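Long-range contact in Myo-inositol phosphohydrolase (Mitsuokella multacida, PDB 4WU3), which binds inositol tetrakisphosphate and probably removes phosphate groups from inositol hexakisphosphate (phytate), as a phytase related to the protein tyrosine phosphatases: residues D345-F356 against S393-M404. The protein carries 2 engineered substitutions. Sequence-based numbering, arbitrary orientation.
Sequences DTKDRNQLPRNF and SAEFSNGELQAM
The guanidinium of Arg349 lies beside the carboxylate of Glu400, the two planes turned 57° apart. Thr346 OG1 sits at the guanidinium edge, in its plane, and a water lies over one face, toward its rim; Glu400 OE2 is well out of the plane, and its pairing with Arg349 NH2 at 3.5 Å is one of charge, with no N-H aimed at it. The Phe356 ring has Leu352 CD2 over one face, toward its rim, and Ser393 CB at its edge. Met404 CG packs 3.9 Å from Phe356 CE1, and Met404 SD, obliquely 5.4 Å from the ring centroid, makes a Met-aromatic contact. Met404 also crosses Pro353 at about a right angle, CG pressed to 3.4 Å from CD.

Glu400, extended beyond CG, carries OE1 to Thr346 OG1, which donates at 2.7 Å on the syn side; Ser397 N and OG donate on the anti side. With the weak return bond from Glu400 N to Ser397 OG, this makes a capping box at the N-cap of helix 398-411. Thr346 suits its place because OG1, anti to the backbone N (chi1 179°), takes the NH2 bond of Arg349 and passes one on. Gly399 N reaches Asp348 OD1 at 2.8 Å; a CB on Gly399 would clash with that oxygen. Ala394 N meets Arg354 O nearly straight (169°), while the Arg354 side chain touches Gln541 and Ala542 of the inositol phosphate pocket.

Were Glu400 shortened to an alanine, Thr346 OG1 and Ser397 would be likely to lose their shared acceptor, and Arg349 this countercharge. Three donors on OE1, two waters on OE2 and the arginine would be expected to stabilise an ionised carboxylate.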
loop_
_atom_site.group_PDB
_atom_site.type_symbol
_atom_site.label_atom_id
_atom_site.label_comp_id
_atom_site.label_asym_id
_atom_site.label_seq_id
_atom_site.Cartn_x
_atom_site.Cartn_y
_atom_site.Cartn_z
ATOM N N ASP A 345 4.323 -38.443 -2.993
ATOM C CA ASP A 345 3.842 -38.348 -4.373
ATOM C C ASP A 345 2.956 -39.531 -4.701
ATOM O O ASP A 345 1.889 -39.382 -5.284
ATOM C CB ASP A 345 5.012 -38.321 -5.363
ATOM C CG ASP A 345 5.762 -36.998 -5.354
ATOM O OD1 ASP A 345 5.170 -35.985 -4.943
ATOM O OD2 ASP A 345 6.941 -36.972 -5.765
ATOM N N THR A 346 3.420 -40.724 -4.343
ATOM C CA THR A 346 2.651 -41.929 -4.581
ATOM C C THR A 346 3.120 -43.046 -3.657
ATOM O O THR A 346 4.317 -43.285 -3.464
ATOM C CB THR A 346 2.692 -42.364 -6.064
ATOM O OG1 THR A 346 1.932 -43.570 -6.237
ATOM C CG2 THR A 346 4.113 -42.594 -6.532
ATOM N N LYS A 347 2.139 -43.707 -3.067
ATOM C CA LYS A 347 2.374 -44.766 -2.119
ATOM C C LYS A 347 2.785 -46.024 -2.847
ATOM O O LYS A 347 2.338 -46.280 -3.954
ATOM C CB LYS A 347 1.095 -45.046 -1.356
ATOM C CG LYS A 347 1.328 -45.267 0.109
ATOM C CD LYS A 347 0.040 -45.684 0.793
ATOM C CE LYS A 347 0.286 -46.828 1.758
ATOM N NZ LYS A 347 -0.950 -47.160 2.503
ATOM N N ASP A 348 3.634 -46.813 -2.211
ATOM C CA ASP A 348 4.096 -48.067 -2.785
ATOM C C ASP A 348 2.937 -49.041 -2.903
ATOM O O ASP A 348 2.402 -49.508 -1.892
ATOM C CB ASP A 348 5.180 -48.655 -1.900
ATOM C CG ASP A 348 5.867 -49.846 -2.522
ATOM O OD1 ASP A 348 5.496 -50.241 -3.652
ATOM O OD2 ASP A 348 6.780 -50.397 -1.866
ATOM N N ARG A 349 2.558 -49.337 -4.143
ATOM C CA ARG A 349 1.396 -50.156 -4.443
ATOM C C ARG A 349 1.655 -51.001 -5.685
ATOM O O ARG A 349 2.347 -50.566 -6.607
ATOM C CB ARG A 349 0.182 -49.256 -4.674
ATOM C CG ARG A 349 -0.180 -48.399 -3.470
ATOM C CD ARG A 349 -1.221 -47.349 -3.829
ATOM N NE ARG A 349 -0.648 -46.253 -4.607
ATOM C CZ ARG A 349 -1.355 -45.268 -5.152
ATOM N NH1 ARG A 349 -2.673 -45.240 -5.021
ATOM N NH2 ARG A 349 -0.742 -44.313 -5.840
ATOM N N ASN A 350 1.086 -52.203 -5.708
ATOM C CA ASN A 350 1.251 -53.122 -6.833
ATOM C C ASN A 350 0.196 -52.913 -7.915
ATOM O O ASN A 350 -0.752 -53.693 -8.052
ATOM C CB ASN A 350 1.217 -54.563 -6.338
ATOM C CG ASN A 350 2.367 -54.879 -5.402
ATOM O OD1 ASN A 350 3.428 -54.254 -5.470
ATOM N ND2 ASN A 350 2.161 -55.847 -4.515
ATOM N N GLN A 351 0.374 -51.846 -8.684
ATOM C CA GLN A 351 -0.535 -51.498 -9.762
ATOM C C GLN A 351 0.145 -50.450 -10.639
ATOM O O GLN A 351 1.146 -49.863 -10.246
ATOM C CB GLN A 351 -1.856 -50.961 -9.199
ATOM C CG GLN A 351 -1.709 -49.675 -8.405
ATOM C CD GLN A 351 -2.915 -49.379 -7.534
ATOM O OE1 GLN A 351 -3.627 -50.281 -7.119
ATOM N NE2 GLN A 351 -3.143 -48.107 -7.248
ATOM N N LEU A 352 -0.388 -50.222 -11.832
ATOM C CA LEU A 352 0.180 -49.229 -12.721
ATOM C C LEU A 352 0.085 -47.848 -12.076
ATOM O O LEU A 352 -0.857 -47.568 -11.335
ATOM C CB LEU A 352 -0.555 -49.236 -14.062
ATOM C CG LEU A 352 -0.443 -50.523 -14.888
ATOM C CD1 LEU A 352 -1.524 -50.558 -15.963
ATOM C CD2 LEU A 352 0.943 -50.636 -15.500
ATOM N N PRO A 353 1.073 -46.979 -12.343
ATOM C CA PRO A 353 1.032 -45.650 -11.768
ATOM C C PRO A 353 -0.154 -44.874 -12.314
ATOM O O PRO A 353 -0.727 -45.264 -13.337
ATOM C CB PRO A 353 2.353 -45.030 -12.223
ATOM C CG PRO A 353 2.699 -45.758 -13.478
ATOM C CD PRO A 353 2.221 -47.159 -13.247
ATOM N N ARG A 354 -0.531 -43.799 -11.629
ATOM C CA ARG A 354 -1.610 -42.933 -12.085
ATOM C C ARG A 354 -1.337 -42.410 -13.498
ATOM O O ARG A 354 -0.190 -42.199 -13.884
ATOM C CB ARG A 354 -1.766 -41.773 -11.110
ATOM C CG ARG A 354 -3.002 -40.916 -11.318
ATOM C CD ARG A 354 -3.297 -40.054 -10.092
ATOM N NE ARG A 354 -2.127 -39.296 -9.642
ATOM C CZ ARG A 354 -1.985 -37.975 -9.756
ATOM N NH1 ARG A 354 -2.951 -37.235 -10.295
ATOM N NH2 ARG A 354 -0.874 -37.390 -9.319
ATOM N N ASN A 355 -2.396 -42.241 -14.277
ATOM C CA ASN A 355 -2.316 -41.633 -15.613
ATOM C C ASN A 355 -1.347 -42.338 -16.561
ATOM O O ASN A 355 -0.692 -41.687 -17.400
ATOM C CB ASN A 355 -1.944 -40.148 -15.501
ATOM C CG ASN A 355 -2.994 -39.342 -14.765
ATOM O OD1 ASN A 355 -4.185 -39.620 -14.870
ATOM N ND2 ASN A 355 -2.558 -38.336 -14.024
ATOM N N PHE A 356 -1.270 -43.664 -16.432
ATOM C CA PHE A 356 -0.374 -44.472 -17.250
ATOM C C PHE A 356 -0.997 -44.694 -18.605
ATOM O O PHE A 356 -2.185 -44.985 -18.686
ATOM C CB PHE A 356 -0.122 -45.845 -16.612
ATOM C CG PHE A 356 0.714 -46.772 -17.472
ATOM C CD1 PHE A 356 2.091 -46.668 -17.489
ATOM C CD2 PHE A 356 0.119 -47.738 -18.272
ATOM C CE1 PHE A 356 2.861 -47.508 -18.279
ATOM C CE2 PHE A 356 0.887 -48.589 -19.047
ATOM C CZ PHE A 356 2.262 -48.468 -19.056
ATOM N N SER A 393 3.229 -41.322 -17.530
ATOM C CA SER A 393 2.460 -41.510 -16.318
ATOM C C SER A 393 2.868 -40.516 -15.253
ATOM O O SER A 393 3.821 -39.754 -15.415
ATOM C CB SER A 393 2.673 -42.921 -15.765
ATOM O OG SER A 393 3.988 -43.072 -15.237
ATOM N N ALA A 394 2.141 -40.563 -14.146
ATOM C CA ALA A 394 2.545 -39.893 -12.926
ATOM C C ALA A 394 3.809 -40.535 -12.377
ATOM O O ALA A 394 4.289 -41.536 -12.905
ATOM C CB ALA A 394 1.431 -39.977 -11.893
ATOM N N GLU A 395 4.356 -39.948 -11.322
ATOM C CA GLU A 395 5.488 -40.546 -10.642
ATOM C C GLU A 395 5.121 -41.953 -10.179
ATOM O O GLU A 395 3.946 -42.263 -9.990
ATOM C CB GLU A 395 5.902 -39.693 -9.449
ATOM C CG GLU A 395 7.152 -40.194 -8.756
ATOM C CD GLU A 395 8.381 -40.049 -9.621
ATOM O OE1 GLU A 395 8.981 -38.960 -9.663
ATOM O OE2 GLU A 395 8.758 -41.032 -10.272
ATOM N N PHE A 396 6.130 -42.800 -10.001
ATOM C CA PHE A 396 5.916 -44.196 -9.601
ATOM C C PHE A 396 6.713 -44.576 -8.352
ATOM O O PHE A 396 7.897 -44.248 -8.217
ATOM C CB PHE A 396 6.281 -45.161 -10.745
ATOM C CG PHE A 396 7.604 -44.864 -11.403
ATOM C CD1 PHE A 396 8.792 -45.251 -10.811
ATOM C CD2 PHE A 396 7.654 -44.190 -12.614
ATOM C CE1 PHE A 396 10.009 -44.972 -11.409
ATOM C CE2 PHE A 396 8.866 -43.908 -13.229
ATOM C CZ PHE A 396 10.046 -44.306 -12.625
ATOM N N SER A 397 6.037 -45.266 -7.439
ATOM C CA SER A 397 6.690 -45.955 -6.350
ATOM C C SER A 397 7.345 -47.218 -6.918
ATOM O O SER A 397 7.160 -47.539 -8.094
ATOM C CB SER A 397 5.645 -46.366 -5.332
ATOM O OG SER A 397 4.679 -47.183 -5.954
ATOM N N ASN A 398 8.066 -47.955 -6.074
ATOM C CA ASN A 398 8.671 -49.227 -6.485
ATOM C C ASN A 398 7.643 -50.209 -7.016
ATOM O O ASN A 398 7.827 -50.825 -8.063
ATOM C CB ASN A 398 9.407 -49.893 -5.327
ATOM C CG ASN A 398 10.021 -51.226 -5.726
ATOM O OD1 ASN A 398 10.542 -51.371 -6.832
ATOM N ND2 ASN A 398 9.934 -52.214 -4.844
ATOM N N GLY A 399 6.557 -50.352 -6.276
ATOM C CA GLY A 399 5.500 -51.279 -6.642
ATOM C C GLY A 399 4.902 -50.943 -7.983
ATOM O O GLY A 399 4.492 -51.830 -8.719
ATOM N N GLU A 400 4.820 -49.657 -8.290
ATOM C CA GLU A 400 4.211 -49.238 -9.542
ATOM C C GLU A 400 5.197 -49.421 -10.679
ATOM O O GLU A 400 4.811 -49.724 -11.797
ATOM C CB GLU A 400 3.727 -47.802 -9.453
ATOM C CG GLU A 400 2.510 -47.657 -8.561
ATOM C CD GLU A 400 2.262 -46.229 -8.153
ATOM O OE1 GLU A 400 3.178 -45.609 -7.571
ATOM O OE2 GLU A 400 1.147 -45.735 -8.407
ATOM N N LEU A 401 6.478 -49.263 -10.393
ATOM C CA LEU A 401 7.466 -49.547 -11.417
ATOM C C LEU A 401 7.418 -51.028 -11.785
ATOM O O LEU A 401 7.493 -51.374 -12.964
ATOM C CB LEU A 401 8.869 -49.167 -10.974
ATOM C CG LEU A 401 9.932 -49.503 -12.016
ATOM C CD1 LEU A 401 9.756 -48.688 -13.286
ATOM C CD2 LEU A 401 11.308 -49.279 -11.427
ATOM N N GLN A 402 7.272 -51.891 -10.784
ATOM C CA GLN A 402 7.211 -53.339 -11.041
ATOM C C GLN A 402 6.037 -53.676 -11.949
ATOM O O GLN A 402 6.153 -54.542 -12.811
ATOM C CB GLN A 402 7.114 -54.150 -9.740
ATOM C CG GLN A 402 8.296 -53.967 -8.795
ATOM C CD GLN A 402 9.630 -54.358 -9.423
ATOM O OE1 GLN A 402 9.729 -55.351 -10.142
ATOM N NE2 GLN A 402 10.661 -53.576 -9.146
ATOM N N ALA A 403 4.912 -52.996 -11.770
ATOM C CA ALA A 403 3.743 -53.248 -12.607
ATOM C C ALA A 403 3.924 -52.743 -14.044
ATOM O O ALA A 403 3.393 -53.338 -14.981
ATOM C CB ALA A 403 2.504 -52.627 -11.987
ATOM N N MET A 404 4.656 -51.643 -14.215
ATOM C CA MET A 404 4.904 -51.086 -15.552
ATOM C C MET A 404 5.808 -51.989 -16.378
ATOM O O MET A 404 5.681 -52.072 -17.594
ATOM C CB MET A 404 5.611 -49.749 -15.455
ATOM C CG MET A 404 4.748 -48.581 -15.048
ATOM S SD MET A 404 5.739 -47.076 -14.976
ATOM C CE MET A 404 6.645 -47.198 -16.504
HETATM O O HOH W 1 7.897 -52.455 -2.967
HETATM O O HOH W 2 3.500 -54.341 -8.777
HETATM O O HOH W 3 -1.261 -45.971 -8.957
HETATM O O HOH W 4 1.155 -42.936 -9.381
#